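PDB 2QGM: succinoglycan biosynthesis protein from Bacillus cereus ATCC 14579, which is of unproven function but belongs to the erythromycin esterase-like family, and so may be a hydrolase, despite a name that points to succinoglycan biosynthesis. Local coordinates for residues A[337-348]-A[430-441]. Numbering follows the deposited sequence.
Sequences VTIGSTTTEGNF and FDIIFHIRKTSP
R437 O is gripped by two backbone donors, T344 N at 3.0 Å and E345 N at 3.1 Å, where both strands turn a corner, at E345 and at R437-K438. Just before the turn, T343 OG1 donates to I436 O over 2.7 Å, meeting it almost head-on (C=O...O angle 177°); with OG1 anti to the backbone N (chi1 -175°), the hydroxyl reaches across to the neighbouring strand. H435 lays its imidazole along strand 337-344, so that the ring edge meets two threonines: ND1 and T342 OG1 are hydrogen-bonded at 2.8 Å, and NE2 gives a weak bond to T344 OG1, which also bonds N375 O. Two phenyl rings pack on the backbone of G340 and S341: F430 has G340 CA over its face, 3.6 Å from the centroid, and F434 takes S341 CA over a face while its edge touches I339 CG2. At the N-terminal end of the pair, D431 OD2 accepts from T338 N and D431 N donates to T338 OG1, while OD1 salt-bridges K312. Water 1 joins S341 OG to T342 O and F434 O. From G340 to I436, G340 and T342 exchange backbone bonds with I432, F434 and I436, the pattern of adjacent parallel strands, here inside the mixed sheet at the core of this erythromycin esterase-like fold.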
ATOM      1  N   VAL A 337     -11.577  -4.349  -4.629  1.00 15.26           N
ATOM      2  CA  VAL A 337     -11.567  -3.493  -5.808  1.00 14.99           C
ATOM      3  C   VAL A 337     -10.208  -2.803  -5.879  1.00 15.34           C
ATOM      4  O   VAL A 337      -9.688  -2.334  -4.867  1.00 17.36           O
ATOM      5  CB  VAL A 337     -12.681  -2.417  -5.737  1.00 18.19           C
ATOM      6  CG1 VAL A 337     -12.468  -1.378  -6.820  1.00 17.26           C
ATOM      7  CG2 VAL A 337     -14.050  -3.068  -5.917  1.00 19.77           C
ATOM      8  N   THR A 338      -9.635  -2.756  -7.078  1.00 13.89           N
ATOM      9  CA  THR A 338      -8.332  -2.133  -7.289  1.00 15.74           C
ATOM     10  C   THR A 338      -8.404  -0.845  -8.076  1.00 16.21           C
ATOM     11  O   THR A 338      -8.980  -0.802  -9.160  1.00 17.03           O
ATOM     12  CB  THR A 338      -7.362  -3.065  -8.046  1.00 17.22           C
ATOM     13  OG1 THR A 338      -8.010  -3.595  -9.210  1.00 19.19           O
ATOM     14  CG2 THR A 338      -6.907  -4.192  -7.156  1.00 18.08           C
ATOM     15  N   ILE A 339      -7.799   0.203  -7.524  1.00 15.68           N
ATOM     16  CA  ILE A 339      -7.760   1.512  -8.163  1.00 15.38           C
ATOM     17  C   ILE A 339      -6.301   1.872  -8.408  1.00 16.08           C
ATOM     18  O   ILE A 339      -5.591   2.266  -7.480  1.00 16.96           O
ATOM     19  CB  ILE A 339      -8.375   2.588  -7.255  1.00 16.60           C
ATOM     20  CG1 ILE A 339      -9.779   2.151  -6.842  1.00 18.06           C
ATOM     21  CG2 ILE A 339      -8.392   3.941  -7.977  1.00 17.37           C
ATOM     22  CD1 ILE A 339     -10.462   3.090  -5.881  1.00 17.08           C
ATOM     23  N   GLY A 340      -5.862   1.737  -9.655  1.00 16.65           N
ATOM     24  CA  GLY A 340      -4.488   2.050 -10.006  1.00 16.14           C
ATOM     25  C   GLY A 340      -4.255   3.531 -10.256  1.00 16.36           C
ATOM     26  O   GLY A 340      -5.192   4.279 -10.541  1.00 15.95           O
ATOM     27  N   SER A 341      -2.998   3.946 -10.156  1.00 16.68           N
ATOM     28  CA  SER A 341      -2.608   5.336 -10.364  1.00 16.39           C
ATOM     29  C   SER A 341      -1.831   5.499 -11.662  1.00 16.47           C
ATOM     30  O   SER A 341      -0.880   4.760 -11.919  1.00 18.45           O
ATOM     31  CB  SER A 341      -1.730   5.808  -9.202  1.00 17.75           C
ATOM     32  OG  SER A 341      -1.025   6.997  -9.528  1.00 16.31           O
ATOM     33  N   THR A 342      -2.239   6.465 -12.480  1.00 16.58           N
ATOM     34  CA  THR A 342      -1.550   6.723 -13.734  1.00 16.30           C
ATOM     35  C   THR A 342      -1.247   8.206 -13.909  1.00 17.86           C
ATOM     36  O   THR A 342      -2.004   9.070 -13.470  1.00 17.52           O
ATOM     37  CB  THR A 342      -2.371   6.234 -14.975  1.00 18.42           C
ATOM     38  OG1 THR A 342      -3.683   6.813 -14.966  1.00 19.18           O
ATOM     39  CG2 THR A 342      -2.498   4.718 -14.974  1.00 19.15           C
ATOM     40  N   THR A 343      -0.102   8.485 -14.520  1.00 17.58           N
ATOM     41  CA  THR A 343       0.302   9.852 -14.797  1.00 19.21           C
ATOM     42  C   THR A 343       1.022   9.844 -16.136  1.00 18.74           C
ATOM     43  O   THR A 343       1.529   8.814 -16.565  1.00 19.57           O
ATOM     44  CB  THR A 343       1.216  10.424 -13.691  1.00 19.71           C
ATOM     45  OG1 THR A 343       1.480  11.803 -13.970  1.00 18.19           O
ATOM     46  CG2 THR A 343       2.530   9.659 -13.621  1.00 20.59           C
ATOM     47  N   THR A 344       1.056  10.993 -16.798  1.00 20.22           N
ATOM     48  CA  THR A 344       1.691  11.078 -18.109  1.00 20.13           C
ATOM     49  C   THR A 344       3.107  11.641 -18.139  1.00 20.94           C
ATOM     50  O   THR A 344       4.021  11.009 -18.666  1.00 22.36           O
ATOM     51  CB  THR A 344       0.819  11.909 -19.071  1.00 21.34           C
ATOM     52  OG1 THR A 344      -0.453  11.266 -19.232  1.00 23.67           O
ATOM     53  CG2 THR A 344       1.491  12.036 -20.433  1.00 22.49           C
ATOM     54  N   GLU A 345       3.286  12.824 -17.568  1.00 22.69           N
ATOM     55  CA  GLU A 345       4.586  13.481 -17.588  1.00 22.52           C
ATOM     56  C   GLU A 345       4.880  14.292 -16.329  1.00 22.14           C
ATOM     57  O   GLU A 345       3.988  14.581 -15.533  1.00 22.25           O
ATOM     58  CB  GLU A 345       4.653  14.401 -18.813  1.00 25.51           C
ATOM     59  CG  GLU A 345       3.443  15.337 -18.925  1.00 29.93           C
ATOM     60  CD  GLU A 345       3.516  16.258 -20.133  1.00 32.52           C
ATOM     61  OE1 GLU A 345       4.427  17.115 -20.177  1.00 33.32           O
ATOM     62  OE2 GLU A 345       2.654  16.133 -21.029  1.00 34.59           O
ATOM     63  N   GLY A 346       6.146  14.658 -16.164  1.00 20.38           N
ATOM     64  CA  GLY A 346       6.543  15.440 -15.012  1.00 21.18           C
ATOM     65  C   GLY A 346       7.785  14.905 -14.336  1.00 20.82           C
ATOM     66  O   GLY A 346       8.408  13.956 -14.811  1.00 19.48           O
ATOM     67  N   ASN A 347       8.154  15.538 -13.230  1.00 19.85           N
ATOM     68  CA  ASN A 347       9.324  15.143 -12.447  1.00 19.80           C
ATOM     69  C   ASN A 347       8.840  14.473 -11.164  1.00 19.90           C
ATOM     70  O   ASN A 347       7.726  14.725 -10.705  1.00 19.16           O
ATOM     71  CB  ASN A 347      10.158  16.372 -12.078  1.00 21.58           C
ATOM     72  CG  ASN A 347      10.896  16.958 -13.270  1.00 21.78           C
ATOM     73  OD1 ASN A 347      11.352  18.102 -13.234  1.00 25.28           O
ATOM     74  ND2 ASN A 347      11.029  16.169 -14.323  1.00 19.51           N
ATOM     75  N   PHE A 348       9.678  13.631 -10.580  1.00 20.16           N
ATOM     76  CA  PHE A 348       9.292  12.948  -9.360  1.00 20.08           C
ATOM     77  C   PHE A 348      10.487  12.791  -8.437  1.00 20.65           C
ATOM     78  O   PHE A 348      11.640  12.905  -8.862  1.00 20.05           O
ATOM     79  CB  PHE A 348       8.718  11.574  -9.691  1.00 20.78           C
ATOM     80  CG  PHE A 348       9.658  10.705 -10.467  1.00 21.25           C
ATOM     81  CD1 PHE A 348      10.636   9.954  -9.818  1.00 24.44           C
ATOM     82  CD2 PHE A 348       9.596  10.669 -11.854  1.00 23.32           C
ATOM     83  CE1 PHE A 348      11.540   9.181 -10.548  1.00 24.89           C
ATOM     84  CE2 PHE A 348      10.492   9.904 -12.585  1.00 23.12           C
ATOM     85  CZ  PHE A 348      11.465   9.159 -11.933  1.00 24.61           C
ATOM     86  N   PHE A 430      -5.758  -3.286 -13.152  1.00 18.37           N
ATOM     87  CA  PHE A 430      -6.638  -2.421 -12.374  1.00 17.94           C
ATOM     88  C   PHE A 430      -8.103  -2.389 -12.803  1.00 17.79           C
ATOM     89  O   PHE A 430      -8.415  -2.311 -13.995  1.00 17.55           O
ATOM     90  CB  PHE A 430      -6.100  -0.984 -12.417  1.00 17.33           C
ATOM     91  CG  PHE A 430      -4.602  -0.872 -12.211  1.00 15.84           C
ATOM     92  CD1 PHE A 430      -4.001  -1.318 -11.035  1.00 16.47           C
ATOM     93  CD2 PHE A 430      -3.799  -0.273 -13.185  1.00 18.18           C
ATOM     94  CE1 PHE A 430      -2.628  -1.167 -10.829  1.00 14.95           C
ATOM     95  CE2 PHE A 430      -2.425  -0.116 -12.990  1.00 18.22           C
ATOM     96  CZ  PHE A 430      -1.834  -0.564 -11.806  1.00 16.49           C
ATOM     97  N   ASP A 431      -9.008  -2.422 -11.828  1.00 16.77           N
ATOM     98  CA  ASP A 431     -10.437  -2.354 -12.123  1.00 17.01           C
ATOM     99  C   ASP A 431     -10.739  -0.906 -12.506  1.00 17.26           C
ATOM    100  O   ASP A 431     -11.489  -0.633 -13.446  1.00 16.49           O
ATOM    101  CB  ASP A 431     -11.269  -2.711 -10.880  1.00 17.93           C
ATOM    102  CG  ASP A 431     -11.094  -4.155 -10.442  1.00 20.65           C
ATOM    103  OD1 ASP A 431     -11.209  -5.056 -11.295  1.00 21.41           O
ATOM    104  OD2 ASP A 431     -10.856  -4.392  -9.236  1.00 22.15           O
ATOM    105  N   ILE A 432     -10.122   0.003 -11.758  1.00 16.46           N
ATOM    106  CA  ILE A 432     -10.299   1.439 -11.899  1.00 16.70           C
ATOM    107  C   ILE A 432      -8.947   2.137 -11.860  1.00 16.73           C
ATOM    108  O   ILE A 432      -7.989   1.623 -11.288  1.00 17.61           O
ATOM    109  CB  ILE A 432     -11.140   1.980 -10.708  1.00 16.85           C
ATOM    110  CG1 ILE A 432     -12.490   1.284 -10.666  1.00 14.96           C
ATOM    111  CG2 ILE A 432     -11.339   3.492 -10.815  1.00 16.01           C
ATOM    112  CD1 ILE A 432     -13.197   1.422  -9.338  1.00 15.29           C
ATOM    113  N   ILE A 433      -8.866   3.301 -12.488  1.00 18.54           N
ATOM    114  CA  ILE A 433      -7.640   4.077 -12.440  1.00 15.97           C
ATOM    115  C   ILE A 433      -8.003   5.537 -12.255  1.00 16.67           C
ATOM    116  O   ILE A 433      -9.099   5.967 -12.617  1.00 16.49           O
ATOM    117  CB  ILE A 433      -6.786   3.971 -13.747  1.00 16.37           C
ATOM    118  CG1 ILE A 433      -7.585   4.477 -14.949  1.00 16.62           C
ATOM    119  CG2 ILE A 433      -6.325   2.544 -13.959  1.00 16.76           C
ATOM    120  CD1 ILE A 433      -6.723   4.756 -16.157  1.00 21.54           C
ATOM    121  N   PHE A 434      -7.109   6.285 -11.618  1.00 16.29           N
ATOM    122  CA  PHE A 434      -7.295   7.724 -11.492  1.00 17.04           C
ATOM    123  C   PHE A 434      -6.063   8.294 -12.165  1.00 17.52           C
ATOM    124  O   PHE A 434      -4.924   8.010 -11.783  1.00 18.17           O
ATOM    125  CB  PHE A 434      -7.456   8.206 -10.031  1.00 16.11           C
ATOM    126  CG  PHE A 434      -6.253   7.993  -9.141  1.00 15.81           C
ATOM    127  CD1 PHE A 434      -5.361   9.037  -8.875  1.00 12.63           C
ATOM    128  CD2 PHE A 434      -6.055   6.770  -8.510  1.00 14.23           C
ATOM    129  CE1 PHE A 434      -4.293   8.860  -7.987  1.00 14.18           C
ATOM    130  CE2 PHE A 434      -4.993   6.586  -7.625  1.00 13.48           C
ATOM    131  CZ  PHE A 434      -4.112   7.629  -7.360  1.00 17.04           C
ATOM    132  N   HIS A 435      -6.309   9.062 -13.218  1.00 16.67           N
ATOM    133  CA  HIS A 435      -5.236   9.652 -13.988  1.00 17.82           C
ATOM    134  C   HIS A 435      -5.002  11.114 -13.643  1.00 15.95           C
ATOM    135  O   HIS A 435      -5.951  11.874 -13.432  1.00 15.59           O
ATOM    136  CB  HIS A 435      -5.547   9.531 -15.486  1.00 16.74           C
ATOM    137  CG  HIS A 435      -4.413   9.929 -16.372  1.00 19.60           C
ATOM    138  ND1 HIS A 435      -3.262   9.178 -16.494  1.00 20.94           N
ATOM    139  CD2 HIS A 435      -4.232  11.017 -17.163  1.00 21.18           C
ATOM    140  CE1 HIS A 435      -2.425   9.784 -17.314  1.00 23.40           C
ATOM    141  NE2 HIS A 435      -2.992  10.905 -17.734  1.00 22.48           N
ATOM    142  N   ILE A 436      -3.727  11.479 -13.549  1.00 17.54           N
ATOM    143  CA  ILE A 436      -3.304  12.854 -13.298  1.00 16.86           C
ATOM    144  C   ILE A 436      -2.258  13.105 -14.380  1.00 18.13           C
ATOM    145  O   ILE A 436      -1.114  12.667 -14.264  1.00 18.33           O
ATOM    146  CB  ILE A 436      -2.642  13.041 -11.906  1.00 16.48           C
ATOM    147  CG1 ILE A 436      -3.635  12.681 -10.799  1.00 17.50           C
ATOM    148  CG2 ILE A 436      -2.165  14.494 -11.753  1.00 18.43           C
ATOM    149  CD1 ILE A 436      -3.103  12.888  -9.387  1.00 15.73           C
ATOM    150  N   ARG A 437      -2.653  13.794 -15.445  1.00 18.37           N
ATOM    151  CA  ARG A 437      -1.744  14.044 -16.559  1.00 19.63           C
ATOM    152  C   ARG A 437      -0.364  14.553 -16.147  1.00 19.09           C
ATOM    153  O   ARG A 437       0.646  13.894 -16.392  1.00 19.77           O
ATOM    154  CB  ARG A 437      -2.373  15.035 -17.539  1.00 21.19           C
ATOM    155  CG  ARG A 437      -1.570  15.234 -18.808  1.00 25.18           C
ATOM    156  CD  ARG A 437      -2.142  16.381 -19.617  1.00 29.03           C
ATOM    157  NE  ARG A 437      -3.508  16.116 -20.059  1.00 29.79           N
ATOM    158  CZ  ARG A 437      -4.338  17.053 -20.503  1.00 30.45           C
ATOM    159  NH1 ARG A 437      -3.940  18.316 -20.556  1.00 30.32           N
ATOM    160  NH2 ARG A 437      -5.559  16.725 -20.907  1.00 30.77           N
ATOM    161  N   LYS A 438      -0.315  15.728 -15.535  1.00 19.29           N
ATOM    162  CA  LYS A 438       0.962  16.290 -15.119  1.00 20.34           C
ATOM    163  C   LYS A 438       1.190  16.197 -13.620  1.00 18.72           C
ATOM    164  O   LYS A 438       0.324  16.552 -12.815  1.00 20.32           O
ATOM    165  CB  LYS A 438       1.084  17.755 -15.566  1.00 23.37           C
ATOM    166  CG  LYS A 438       1.157  17.953 -17.074  1.00 26.76           C
ATOM    167  CD  LYS A 438       1.440  19.408 -17.449  1.00 30.51           C
ATOM    168  CE  LYS A 438       1.547  19.584 -18.962  1.00 32.21           C
ATOM    169  NZ  LYS A 438       1.946  20.977 -19.345  1.00 35.77           N
ATOM    170  N   THR A 439       2.363  15.701 -13.247  1.00 18.13           N
ATOM    171  CA  THR A 439       2.717  15.579 -11.842  1.00 17.91           C
ATOM    172  C   THR A 439       4.082  16.203 -11.558  1.00 17.54           C
ATOM    173  O   THR A 439       4.859  16.473 -12.477  1.00 18.10           O
ATOM    174  CB  THR A 439       2.692  14.101 -11.396  1.00 16.33           C
ATOM    175  OG1 THR A 439       3.364  13.289 -12.364  1.00 16.81           O
ATOM    176  CG2 THR A 439       1.250  13.625 -11.262  1.00 14.57           C
ATOM    177  N   SER A 440       4.356  16.453 -10.285  1.00 17.64           N
ATOM    178  CA  SER A 440       5.612  17.063  -9.874  1.00 18.98           C
ATOM    179  C   SER A 440       6.149  16.365  -8.629  1.00 19.05           C
ATOM    180  O   SER A 440       5.453  15.561  -8.016  1.00 18.49           O
ATOM    181  CB  SER A 440       5.407  18.564  -9.606  1.00 20.18           C
ATOM    182  OG  SER A 440       4.462  18.790  -8.571  1.00 22.32           O
ATOM    183  N   PRO A 441       7.400  16.665  -8.238  1.00 19.87           N
ATOM    184  CA  PRO A 441       8.010  16.043  -7.057  1.00 19.74           C
ATOM    185  C   PRO A 441       7.341  16.285  -5.706  1.00 18.62           C
ATOM    186  O   PRO A 441       6.888  17.389  -5.391  1.00 18.50           O
ATOM    187  CB  PRO A 441       9.437  16.589  -7.073  1.00 18.86           C
ATOM    188  CG  PRO A 441       9.702  16.814  -8.532  1.00 17.31           C
ATOM    189  CD  PRO A 441       8.399  17.449  -8.983  1.00 21.19           C
TER
HETATM  190  O   HOH W   1      -2.536   8.997 -10.629  1.00 14.44           O
HETATM  191  O   HOH W   2       5.859  12.656 -10.892  1.00 18.54           O